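Valine-pyruvate aminotransferase (Salmonella typhimurium, PDB 3G7Q) transfers the amino group between L-valine and pyruvate as a pyridoxal 5'-phosphate-dependent class I aminotransferase, probably contributing to alanine biosynthesis. Local coordinates at residues A[131-136]-A[182-187]; A[216-221]-A[240-245]; A[167-172]-A[196-201]; A[135-140]-A[188-193]. All coordinates share one frame; numbering follows the deposited sequence.

How the contacts relate
All four contacts are largely buried, yet they differ in chemistry with their place in the fold. Contacts 1 and 2 lie in the same seven-stranded sheet: strands 181-187 and 216-219 are direct neighbours, with I184 O and V186 O probably accepting from V217 N and D219 N. Both rest on backbone hydrogen bonds between parallel strands and aliphatic packing. Contact 4 shares A135 and P136 with contact 1 but joins the loops that follow strands 129-132 and 181-187, through prolines, an amide and an aromatic ring. Contact 3, more peripheral, ties strand 165-169 of a second sheet to the start of helix 199-211 through charged groups and waters; D199 reaches R188 of contact 4 in a salt bridge.

Contact 1. Residues A[131-136]-A[182-187]; sequences LFPLAP and GMICVS
Strand 129-132 runs parallel to strand 181-187, and their shared ladder ends within 131-136. L131 pairs with I184: L131 N donates to M183 O at 2.9 Å, almost straight at 175°, and L131 O accepts from C185 N at 2.8 Å. Both donors approach nearly along the C=O axes. The same L131 O also meets I184 CA at 3.4 Å in a CA-H...O contact. Beyond F132 the chain turns out of the strand, and a water takes over the link, accepting from L134 N and donating to C185 O.

The side chains divide between the two faces of the sheet. On one, the F132 ring stands beside C185. The sulfur of C185, anti to its own backbone N (chi1 -171°), lies 5.0 Å from the centroid of the F132 ring and obliquely to it, 72° off the ring normal, so it sits beside the ring rather than over it. F132 CE1 touches C185 CB at 3.7 Å, while C185 O lies near the ring plane at the edge, 3.5 Å from F132 CD1. On the face of L131 and I184, the proline ring of P133 crosses two branched side chains at about right angles: its CG reaches I184 CG2 at 3.6 Å and V186 CG1 at 3.7 Å.

Each face of this sheet, central to fold type I pyridoxal-phosphate enzymes, has its helix. C185 and M183 pack on helix 107-118, with F132 edge-to-face against F151, whereas P133, I184 and V186 pack on helix 199-211; strand 216-219 continues the sheet beyond 181-187.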
loop_
_atom_site.group_PDB
_atom_site.type_symbol
_atom_site.label_atom_id
_atom_site.label_comp_id
_atom_site.label_asym_id
_atom_site.label_seq_id
_atom_site.Cartn_x
_atom_site.Cartn_y
_atom_site.Cartn_z
ATOM N N LEU A 131 14.613 -9.905 16.353
ATOM C CA LEU A 131 15.551 -9.339 17.331
ATOM C C LEU A 131 16.062 -7.953 16.885
ATOM O O LEU A 131 16.550 -7.814 15.765
ATOM C CB LEU A 131 16.735 -10.287 17.513
ATOM C CG LEU A 131 17.888 -9.748 18.382
ATOM C CD1 LEU A 131 17.397 -9.418 19.784
ATOM C CD2 LEU A 131 19.072 -10.739 18.410
ATOM N N PHE A 132 15.919 -6.955 17.765
ATOM C CA PHE A 132 16.472 -5.627 17.605
ATOM C C PHE A 132 17.697 -5.611 18.518
ATOM O O PHE A 132 17.579 -5.437 19.728
ATOM C CB PHE A 132 15.483 -4.528 17.987
ATOM C CG PHE A 132 14.247 -4.525 17.158
ATOM C CD1 PHE A 132 14.286 -4.134 15.831
ATOM C CD2 PHE A 132 13.029 -4.922 17.698
ATOM C CE1 PHE A 132 13.159 -4.138 15.059
ATOM C CE2 PHE A 132 11.884 -4.929 16.917
ATOM C CZ PHE A 132 11.950 -4.540 15.593
ATOM N N PRO A 133 18.897 -5.831 17.951
ATOM C CA PRO A 133 20.071 -5.886 18.834
ATOM C C PRO A 133 20.514 -4.542 19.385
ATOM O O PRO A 133 21.335 -4.493 20.304
ATOM C CB PRO A 133 21.166 -6.491 17.933
ATOM C CG PRO A 133 20.746 -6.197 16.565
ATOM C CD PRO A 133 19.250 -6.059 16.538
ATOM N N LEU A 134 19.966 -3.465 18.844
ATOM C CA LEU A 134 20.296 -2.141 19.327
ATOM C C LEU A 134 18.999 -1.308 19.443
ATOM O O LEU A 134 18.716 -0.465 18.618
ATOM C CB LEU A 134 21.365 -1.483 18.445
ATOM C CG LEU A 134 22.113 -0.182 18.866
ATOM C CD1 LEU A 134 22.587 -0.209 20.253
ATOM C CD2 LEU A 134 23.284 0.043 17.955
ATOM N N ALA A 135 18.270 -1.535 20.514
ATOM C CA ALA A 135 17.119 -0.685 20.821
ATOM C C ALA A 135 17.663 0.651 21.335
ATOM O O ALA A 135 18.734 0.674 21.921
ATOM C CB ALA A 135 16.248 -1.350 21.854
ATOM N N PRO A 136 16.925 1.766 21.161
ATOM C CA PRO A 136 15.600 1.906 20.574
ATOM C C PRO A 136 15.569 1.950 19.043
ATOM O O PRO A 136 16.509 2.426 18.395
ATOM C CB PRO A 136 15.112 3.245 21.142
ATOM C CG PRO A 136 16.345 4.017 21.298
ATOM C CD PRO A 136 17.445 3.063 21.624
ATOM N N GLY A 182 14.172 -15.286 14.285
ATOM C CA GLY A 182 13.879 -15.411 12.864
ATOM C C GLY A 182 14.649 -14.427 11.991
ATOM O O GLY A 182 14.913 -14.711 10.832
HETATM N N MSE A 183 14.980 -13.267 12.548
HETATM C CA MSE A 183 15.717 -12.233 11.833
HETATM C C MSE A 183 16.257 -11.214 12.803
HETATM O O MSE A 183 15.737 -11.060 13.913
HETATM C CB MSE A 183 14.838 -11.527 10.788
HETATM C CG MSE A 183 13.477 -11.081 11.263
HETATM SE SE MSE A 183 12.533 -10.013 9.872
HETATM C CE MSE A 183 13.099 -8.499 10.297
ATOM N N ILE A 184 17.303 -10.520 12.356
ATOM C CA ILE A 184 17.964 -9.481 13.126
ATOM C C ILE A 184 17.671 -8.189 12.372
ATOM O O ILE A 184 17.889 -8.123 11.167
ATOM C CB ILE A 184 19.465 -9.724 13.212
ATOM C CG1 ILE A 184 19.741 -11.096 13.847
ATOM C CG2 ILE A 184 20.130 -8.588 13.982
ATOM C CD1 ILE A 184 21.240 -11.466 14.006
ATOM N N CYS A 185 17.191 -7.176 13.080
ATOM C CA CYS A 185 16.777 -5.944 12.428
ATOM C C CYS A 185 17.411 -4.699 13.033
ATOM O O CYS A 185 17.337 -4.496 14.236
ATOM C CB CYS A 185 15.261 -5.844 12.524
ATOM S SG CYS A 185 14.575 -4.519 11.545
ATOM N N VAL A 186 18.023 -3.866 12.192
ATOM C CA VAL A 186 18.645 -2.619 12.617
ATOM C C VAL A 186 18.313 -1.556 11.564
ATOM O O VAL A 186 17.877 -1.873 10.466
ATOM C CB VAL A 186 20.176 -2.721 12.759
ATOM C CG1 VAL A 186 20.569 -3.698 13.822
ATOM C CG2 VAL A 186 20.824 -3.091 11.419
ATOM N N SER A 187 18.467 -0.294 11.919
ATOM C CA SER A 187 18.301 0.807 10.961
ATOM C C SER A 187 19.633 1.542 10.980
ATOM O O SER A 187 20.396 1.408 11.950
ATOM C CB SER A 187 17.139 1.719 11.336
ATOM O OG SER A 187 17.312 2.210 12.663
HETATM O O HOH W 1 18.235 -2.978 16.517
#

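Contact 2. Residues A[216-221]-A[240-245]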
loop_
_atom_site.group_PDB
_atom_site.type_symbol
_atom_site.label_atom_id
_atom_site.label_comp_id
_atom_site.label_asym_id
_atom_site.label_seq_id
_atom_site.Cartn_x
_atom_site.Cartn_y
_atom_site.Cartn_z
ATOM N N LEU A 216 19.975 -10.481 8.049
ATOM C CA LEU A 216 20.239 -9.218 8.732
ATOM C C LEU A 216 19.507 -8.171 7.926
ATOM O O LEU A 216 19.833 -7.955 6.776
ATOM C CB LEU A 216 21.721 -8.884 8.769
ATOM C CG LEU A 216 22.111 -7.517 9.336
ATOM C CD1 LEU A 216 21.533 -7.311 10.745
ATOM C CD2 LEU A 216 23.665 -7.336 9.287
ATOM N N VAL A 217 18.512 -7.537 8.539
ATOM C CA VAL A 217 17.674 -6.570 7.862
ATOM C C VAL A 217 18.146 -5.188 8.281
ATOM O O VAL A 217 18.259 -4.914 9.480
ATOM C CB VAL A 217 16.182 -6.782 8.231
ATOM C CG1 VAL A 217 15.301 -5.819 7.457
ATOM C CG2 VAL A 217 15.753 -8.233 7.940
ATOM N N ILE A 218 18.450 -4.337 7.300
ATOM C CA ILE A 218 18.931 -2.972 7.547
ATOM C C ILE A 218 18.001 -1.944 6.900
ATOM O O ILE A 218 17.821 -1.924 5.683
ATOM C CB ILE A 218 20.366 -2.737 7.022
ATOM C CG1 ILE A 218 21.315 -3.825 7.541
ATOM C CG2 ILE A 218 20.836 -1.328 7.422
ATOM C CD1 ILE A 218 22.756 -3.807 6.925
ATOM N N ASP A 219 17.383 -1.119 7.728
ATOM C CA ASP A 219 16.528 -0.064 7.246
ATOM C C ASP A 219 17.419 1.152 6.927
ATOM O O ASP A 219 17.986 1.763 7.839
ATOM C CB ASP A 219 15.489 0.300 8.275
ATOM C CG ASP A 219 14.458 1.273 7.720
ATOM O OD1 ASP A 219 14.641 1.763 6.584
ATOM O OD2 ASP A 219 13.457 1.501 8.411
ATOM N N ASN A 220 17.514 1.479 5.631
ATOM C CA ASN A 220 18.375 2.542 5.072
ATOM C C ASN A 220 17.502 3.701 4.552
ATOM O O ASN A 220 17.905 4.405 3.626
ATOM C CB ASN A 220 19.199 1.950 3.944
ATOM C CG ASN A 220 20.414 2.798 3.498
ATOM O OD1 ASN A 220 20.523 3.204 2.336
ATOM N ND2 ASN A 220 21.319 3.022 4.397
ATOM N N ALA A 221 16.370 3.961 5.193
ATOM C CA ALA A 221 15.493 5.090 4.808
ATOM C C ALA A 221 16.177 6.456 4.802
ATOM O O ALA A 221 15.743 7.347 4.057
ATOM C CB ALA A 221 14.247 5.158 5.703
ATOM N N PRO A 240 24.462 -11.310 -0.002
ATOM C CA PRO A 240 23.186 -12.037 -0.145
ATOM C C PRO A 240 22.394 -12.393 1.129
ATOM O O PRO A 240 21.230 -12.771 0.998
ATOM C CB PRO A 240 23.608 -13.310 -0.883
ATOM C CG PRO A 240 24.799 -12.898 -1.660
ATOM C CD PRO A 240 25.553 -12.010 -0.695
ATOM N N ASN A 241 22.995 -12.304 2.318
ATOM C CA ASN A 241 22.261 -12.547 3.568
ATOM C C ASN A 241 21.736 -11.250 4.188
ATOM O O ASN A 241 21.251 -11.246 5.327
ATOM C CB ASN A 241 23.126 -13.265 4.595
ATOM C CG ASN A 241 22.309 -13.911 5.708
ATOM O OD1 ASN A 241 21.317 -14.557 5.437
ATOM N ND2 ASN A 241 22.734 -13.747 6.957
ATOM N N ILE A 242 21.869 -10.145 3.468
ATOM C CA ILE A 242 21.376 -8.864 3.961
ATOM C C ILE A 242 20.127 -8.461 3.191
ATOM O O ILE A 242 20.018 -8.684 1.985
ATOM C CB ILE A 242 22.448 -7.778 3.894
ATOM C CG1 ILE A 242 23.522 -8.094 4.937
ATOM C CG2 ILE A 242 21.827 -6.394 4.174
ATOM C CD1 ILE A 242 24.633 -7.177 4.956
ATOM N N ILE A 243 19.162 -7.918 3.913
ATOM C CA ILE A 243 17.941 -7.380 3.325
ATOM C C ILE A 243 18.007 -5.886 3.616
ATOM O O ILE A 243 17.986 -5.487 4.768
ATOM C CB ILE A 243 16.670 -8.000 3.917
ATOM C CG1 ILE A 243 16.675 -9.547 3.769
ATOM C CG2 ILE A 243 15.411 -7.424 3.221
ATOM C CD1 ILE A 243 15.510 -10.218 4.496
ATOM N N LEU A 244 18.059 -5.071 2.566
ATOM C CA LEU A 244 18.239 -3.629 2.694
ATOM C C LEU A 244 16.983 -2.886 2.254
ATOM O O LEU A 244 16.578 -3.038 1.103
ATOM C CB LEU A 244 19.449 -3.248 1.838
ATOM C CG LEU A 244 19.946 -1.815 1.686
ATOM C CD1 LEU A 244 20.147 -1.207 3.040
ATOM C CD2 LEU A 244 21.255 -1.844 0.869
ATOM N N CYS A 245 16.396 -2.068 3.142
ATOM C CA CYS A 245 15.169 -1.332 2.836
ATOM C C CYS A 245 15.512 0.125 2.596
ATOM O O CYS A 245 16.187 0.746 3.422
ATOM C CB CYS A 245 14.164 -1.440 3.967
ATOM S SG CYS A 245 13.717 -3.176 4.288
#
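The carboxylate of D219 is met from above its plane, 39° out of it, by A221 N, which bonds to D219 OD1 at 3.1 Å and closes an Asx turn. Next to it, the N220 side chain lies beside L244, with N220 CB 3.4 Å from L244 CD1; N220 ND2 makes a weak hydrogen bond to R188 O. The N241 amide gives its ND2 to I214 O, just before strand 216-219.

Between these groups strands 216-219 and 242-245 run parallel, their short axes 17° apart. Bonds alternate across the ladder: L216 N to N241 O at 3.1 Å, then I243 N to L216 O, I218 N to I243 O at 2.8 Å, and C245 N to I218 O. N220 N continues the series to C245 O at 2.7 Å. Side chains in register point to the same face. V217 CG2 lies beside I243 CD1 at 4.0 Å, on the face shared with D219 and C245. On the other, I218 CD1 slants across to I242 CG2 at 3.9 Å, in company with L216 and L244.

Helix 107-118 packs on V217, D219 and I243, and helix 199-211 on L216 and I242. A mostly parallel sheet with helices on both faces, here with 259-262 running antiparallel next to 242-247, is characteristic of the large domain of fold type I pyridoxal-phosphate enzymes.

Contact 3. Residues A[167-172]-A[196-201]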
loop_
_atom_site.group_PDB
_atom_site.type_symbol
_atom_site.label_atom_id
_atom_site.label_comp_id
_atom_site.label_asym_id
_atom_site.label_seq_id
_atom_site.Cartn_x
_atom_site.Cartn_y
_atom_site.Cartn_z
ATOM N N LYS A 167 25.977 7.922 23.050
ATOM C CA LYS A 167 25.780 7.020 21.934
ATOM C C LYS A 167 25.469 5.606 22.452
ATOM O O LYS A 167 26.143 5.101 23.355
ATOM C CB LYS A 167 27.045 6.974 21.071
ATOM C CG LYS A 167 26.952 6.050 19.875
ATOM C CD LYS A 167 28.148 6.172 18.930
ATOM C CE LYS A 167 28.165 5.056 17.862
ATOM N NZ LYS A 167 27.040 5.121 16.868
ATOM N N TYR A 168 24.431 5.008 21.902
ATOM C CA TYR A 168 24.079 3.642 22.235
ATOM C C TYR A 168 24.979 2.698 21.460
ATOM O O TYR A 168 25.344 2.967 20.305
ATOM C CB TYR A 168 22.647 3.339 21.878
ATOM C CG TYR A 168 21.590 4.070 22.693
ATOM C CD1 TYR A 168 21.527 3.932 24.074
ATOM C CD2 TYR A 168 20.629 4.813 22.074
ATOM C CE1 TYR A 168 20.527 4.572 24.834
ATOM C CE2 TYR A 168 19.629 5.451 22.794
ATOM C CZ TYR A 168 19.589 5.328 24.186
ATOM O OH TYR A 168 18.614 5.971 24.903
ATOM N N HIS A 169 25.300 1.580 22.096
ATOM C CA HIS A 169 26.109 0.504 21.505
ATOM C C HIS A 169 25.475 -0.860 21.731
ATOM O O HIS A 169 24.826 -1.080 22.744
ATOM C CB HIS A 169 27.501 0.495 22.116
ATOM C CG HIS A 169 28.342 1.651 21.679
ATOM N ND1 HIS A 169 28.977 1.678 20.452
ATOM C CD2 HIS A 169 28.631 2.825 22.282
ATOM C CE1 HIS A 169 29.643 2.815 20.338
ATOM N NE2 HIS A 169 29.451 3.529 21.433
ATOM N N VAL A 170 25.731 -1.777 20.811
ATOM C CA VAL A 170 25.283 -3.166 20.950
ATOM C C VAL A 170 26.037 -3.798 22.106
ATOM O O VAL A 170 27.270 -3.737 22.165
ATOM C CB VAL A 170 25.550 -3.996 19.681
ATOM C CG1 VAL A 170 25.123 -5.474 19.896
ATOM C CG2 VAL A 170 24.868 -3.400 18.423
ATOM N N ASP A 171 25.318 -4.412 23.042
ATOM C CA ASP A 171 25.937 -5.144 24.155
ATOM C C ASP A 171 26.078 -6.605 23.723
ATOM O O ASP A 171 25.187 -7.428 23.953
ATOM C CB ASP A 171 25.082 -4.989 25.413
ATOM C CG ASP A 171 25.586 -5.793 26.579
ATOM O OD1 ASP A 171 26.664 -6.412 26.480
ATOM O OD2 ASP A 171 24.870 -5.813 27.614
ATOM N N PHE A 172 27.201 -6.932 23.086
ATOM C CA PHE A 172 27.375 -8.278 22.549
ATOM C C PHE A 172 27.479 -9.356 23.631
ATOM O O PHE A 172 27.073 -10.491 23.394
ATOM C CB PHE A 172 28.577 -8.348 21.596
ATOM C CG PHE A 172 28.321 -7.691 20.275
ATOM C CD1 PHE A 172 27.604 -8.358 19.294
ATOM C CD2 PHE A 172 28.785 -6.410 20.015
ATOM C CE1 PHE A 172 27.349 -7.760 18.073
ATOM C CE2 PHE A 172 28.528 -5.812 18.799
ATOM C CZ PHE A 172 27.812 -6.496 17.826
ATOM N N VAL A 196 24.172 5.897 14.354
ATOM C CA VAL A 196 24.732 5.162 13.231
ATOM C C VAL A 196 25.554 4.011 13.808
ATOM O O VAL A 196 26.656 4.209 14.347
ATOM C CB VAL A 196 25.538 6.067 12.277
ATOM C CG1 VAL A 196 26.368 5.222 11.290
ATOM C CG2 VAL A 196 24.581 6.995 11.533
ATOM N N ILE A 197 24.983 2.822 13.780
ATOM C CA ILE A 197 25.686 1.650 14.254
ATOM C C ILE A 197 27.083 1.585 13.589
ATOM O O ILE A 197 27.210 1.837 12.390
ATOM C CB ILE A 197 24.806 0.400 13.995
ATOM C CG1 ILE A 197 25.469 -0.850 14.548
ATOM C CG2 ILE A 197 24.443 0.281 12.482
ATOM C CD1 ILE A 197 24.620 -2.094 14.364
ATOM N N THR A 198 28.121 1.274 14.363
ATOM C CA THR A 198 29.504 1.328 13.871
ATOM C C THR A 198 29.792 0.222 12.862
ATOM O O THR A 198 29.104 -0.813 12.825
ATOM C CB THR A 198 30.544 1.275 14.993
ATOM O OG1 THR A 198 30.624 -0.054 15.548
ATOM C CG2 THR A 198 30.250 2.341 16.091
ATOM N N ASP A 199 30.792 0.442 12.007
ATOM C CA ASP A 199 31.183 -0.605 11.074
ATOM C C ASP A 199 31.468 -1.928 11.803
ATOM O O ASP A 199 31.019 -2.975 11.353
ATOM C CB ASP A 199 32.421 -0.221 10.258
ATOM C CG ASP A 199 32.195 0.982 9.381
ATOM O OD1 ASP A 199 31.051 1.215 8.963
ATOM O OD2 ASP A 199 33.177 1.681 9.126
ATOM N N GLU A 200 32.151 -1.854 12.930
ATOM C CA GLU A 200 32.526 -3.049 13.696
ATOM C C GLU A 200 31.284 -3.761 14.248
ATOM O O GLU A 200 31.170 -4.978 14.169
ATOM C CB GLU A 200 33.481 -2.666 14.819
ATOM C CG GLU A 200 34.114 -3.843 15.557
ATOM N N GLU A 201 30.362 -3.004 14.808
ATOM C CA GLU A 201 29.108 -3.585 15.294
ATOM C C GLU A 201 28.311 -4.261 14.189
ATOM O O GLU A 201 27.791 -5.365 14.343
ATOM C CB GLU A 201 28.224 -2.499 15.925
ATOM C CG GLU A 201 28.754 -2.042 17.282
ATOM C CD GLU A 201 28.055 -0.803 17.832
ATOM O OE1 GLU A 201 27.565 0.056 17.042
ATOM O OE2 GLU A 201 27.983 -0.692 19.078
HETATM O O HOH W 2 26.263 2.324 17.815
HETATM O O HOH W 3 29.226 -2.621 20.624
#
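E201 loses more surface here than any other residue, and its carboxylate is gripped at both oxygens. OE2 accepts from H169 ND1 at 2.9 Å and from the backbone N of V170 at 3.0 Å. Both donors arrive from above the carboxylate plane, whereas OE2 itself lies in the plane of the H169 ring, at its edge; the two planes stand 60° apart. A water adds a further bond to OE2 and ties it to V170 O. OE1 turns its anti lone pair to T198 N, 3.0 Å away. Because H169 NE2 is bonded to E159, the imidazole has a carboxylate on each nitrogen, which would probably stabilise its protonated form.

K167 comes second. Its chain runs extended and bends only at the end (chi4 67°), passing T198 CG2, which CE approaches to 3.9 Å. NZ then bonds to V196 O at 2.7 Å, above the carbonyl plane, and also reaches N195 OD1 and, in a salt bridge, E337. A water connects NZ with E201 OE1 and Y168 O.

F172 offers its edge: CZ lies 3.7 Å from E201 O and CE2 4.1 Å from E201 CG, while V170 CG1 sits over the centre of one ring face.

T198 OG1 in turn accepts from E201 N at 3.1 Å. T198 and E201 thus form a capping box at the N-terminus of helix 199-211, one whose glutamate also holds the end of strand 165-169.

Contact 4. Residues A[135-140]-A[188-193]; sequences APEYIG and RPTNPT
N191 leaves its backbone with CG anti to N (chi1 170°), which carries the side chain alongside Y138. Its CB lies 3.8 Å from Y138 CB. One bond further, N191 CG comes to 3.4 Å from the same Y138 CB, and there the amide divides. OD1 stays 3.6 Å from Y138 CB while accepting a hydrogen bond from R389 NH1. ND2 passes over one face of the Y138 ring, 3.3 Å above its plane and offset toward the rim, nearest to CG at 3.4 Å. Ring and amide planes are only 16° apart, so the amide is laid flat along the ring and its N-H bonds do not point into it.

The neighbouring prolines carry the rest. P192 CG meets P136 CB at 4.1 Å, and P136 CG presses on T193 CG2 at 3.5 Å, a tight carbon contact. Both prolines follow cis peptide bonds. A water donates to P136 O and hydrogen-bonds with T193 OG1, which also bonds to N195 N. E137, bent at chi2, brings OE1 to 3.8 Å from the methyl CG2 of T190; S187 OG bonds both to that E137 oxygen and to T190 OG1.

Residues 191-193 belong to the Asn-Pro-Thr-Gly sequence familiar in class I aminotransferases. The ring helps to fix the plane of the N191 amide, the bond from R389 NH1 identifies its oxygen, and the nearby guanidinium would probably polarise its carbonyl.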
loop_
_atom_site.group_PDB
_atom_site.type_symbol
_atom_site.label_atom_id
_atom_site.label_comp_id
_atom_site.label_asym_id
_atom_site.label_seq_id
_atom_site.Cartn_x
_atom_site.Cartn_y
_atom_site.Cartn_z
ATOM N N ALA A 135 18.270 -1.535 20.514
ATOM C CA ALA A 135 17.119 -0.685 20.821
ATOM C C ALA A 135 17.663 0.651 21.335
ATOM O O ALA A 135 18.734 0.674 21.921
ATOM C CB ALA A 135 16.248 -1.350 21.854
ATOM N N PRO A 136 16.925 1.766 21.161
ATOM C CA PRO A 136 15.600 1.906 20.574
ATOM C C PRO A 136 15.569 1.950 19.043
ATOM O O PRO A 136 16.509 2.426 18.395
ATOM C CB PRO A 136 15.112 3.245 21.142
ATOM C CG PRO A 136 16.345 4.017 21.298
ATOM C CD PRO A 136 17.445 3.063 21.624
ATOM N N GLU A 137 14.472 1.443 18.500
ATOM C CA GLU A 137 14.201 1.393 17.075
ATOM C C GLU A 137 12.793 1.905 16.855
ATOM O O GLU A 137 11.949 1.814 17.746
ATOM C CB GLU A 137 14.295 -0.048 16.564
ATOM C CG GLU A 137 15.703 -0.558 16.326
ATOM C CD GLU A 137 16.368 0.059 15.090
ATOM O OE1 GLU A 137 15.706 0.818 14.357
ATOM O OE2 GLU A 137 17.563 -0.210 14.867
ATOM N N TYR A 138 12.544 2.472 15.688
ATOM C CA TYR A 138 11.218 2.949 15.335
ATOM C C TYR A 138 10.248 1.847 14.902
ATOM O O TYR A 138 9.102 1.841 15.331
ATOM C CB TYR A 138 11.317 4.000 14.227
ATOM C CG TYR A 138 9.986 4.290 13.580
ATOM C CD1 TYR A 138 9.033 5.040 14.242
ATOM C CD2 TYR A 138 9.679 3.802 12.316
ATOM C CE1 TYR A 138 7.797 5.309 13.672
ATOM C CE2 TYR A 138 8.433 4.057 11.732
ATOM C CZ TYR A 138 7.498 4.815 12.421
ATOM O OH TYR A 138 6.248 5.089 11.890
ATOM N N ILE A 139 10.663 0.914 14.064
ATOM C CA ILE A 139 9.658 -0.083 13.597
ATOM C C ILE A 139 8.937 -0.811 14.761
ATOM O O ILE A 139 7.728 -1.110 14.676
ATOM C CB ILE A 139 10.242 -1.073 12.535
ATOM C CG1 ILE A 139 9.096 -1.865 11.874
ATOM C CG2 ILE A 139 11.315 -1.967 13.143
ATOM C CD1 ILE A 139 8.038 -0.975 11.174
ATOM N N GLY A 140 9.662 -1.064 15.851
ATOM C CA GLY A 140 9.046 -1.614 17.064
ATOM C C GLY A 140 7.945 -0.676 17.568
ATOM O O GLY A 140 6.852 -1.125 17.936
ATOM N N ARG A 188 19.946 2.295 9.914
ATOM C CA ARG A 188 21.214 3.009 9.849
ATOM C C ARG A 188 21.188 4.099 8.799
ATOM O O ARG A 188 21.215 3.792 7.605
ATOM C CB ARG A 188 22.350 2.031 9.503
ATOM C CG ARG A 188 23.751 2.534 9.735
ATOM C CD ARG A 188 24.751 1.534 9.182
ATOM N NE ARG A 188 26.075 1.677 9.758
ATOM C CZ ARG A 188 27.221 1.380 9.133
ATOM N NH1 ARG A 188 27.228 0.985 7.862
ATOM N NH2 ARG A 188 28.374 1.515 9.753
ATOM N N PRO A 189 21.092 5.378 9.205
ATOM C CA PRO A 189 20.910 5.938 10.559
ATOM C C PRO A 189 19.551 5.586 11.123
ATOM O O PRO A 189 18.616 5.243 10.389
ATOM C CB PRO A 189 20.982 7.451 10.357
ATOM C CG PRO A 189 21.609 7.645 8.980
ATOM C CD PRO A 189 21.208 6.433 8.187
ATOM N N THR A 190 19.440 5.707 12.442
ATOM C CA THR A 190 18.254 5.249 13.151
ATOM C C THR A 190 17.246 6.321 13.554
ATOM O O THR A 190 17.620 7.403 13.991
ATOM C CB THR A 190 18.716 4.547 14.451
ATOM O OG1 THR A 190 19.566 3.443 14.122
ATOM C CG2 THR A 190 17.522 4.057 15.310
ATOM N N ASN A 191 15.975 5.997 13.328
ATOM C CA ASN A 191 14.849 6.701 13.937
ATOM C C ASN A 191 14.621 5.803 15.184
ATOM O O ASN A 191 14.280 4.627 15.046
ATOM C CB ASN A 191 13.663 6.712 12.979
ATOM C CG ASN A 191 12.363 7.211 13.607
ATOM O OD1 ASN A 191 12.268 7.468 14.832
ATOM N ND2 ASN A 191 11.301 7.301 12.766
ATOM N N PRO A 192 14.614 6.367 16.410
ATOM C CA PRO A 192 14.531 7.768 16.849
ATOM C C PRO A 192 15.758 8.509 17.347
ATOM O O PRO A 192 15.642 9.677 17.698
ATOM C CB PRO A 192 13.581 7.620 18.055
ATOM C CG PRO A 192 14.106 6.380 18.730
ATOM C CD PRO A 192 14.489 5.453 17.570
ATOM N N THR A 193 16.904 7.865 17.345
ATOM C CA THR A 193 18.117 8.415 17.975
ATOM C C THR A 193 19.074 9.187 17.120
ATOM O O THR A 193 19.881 9.967 17.624
ATOM C CB THR A 193 18.920 7.237 18.550
ATOM O OG1 THR A 193 19.162 6.280 17.512
ATOM C CG2 THR A 193 18.145 6.533 19.684
HETATM O O HOH W 4 19.220 3.716 18.438
#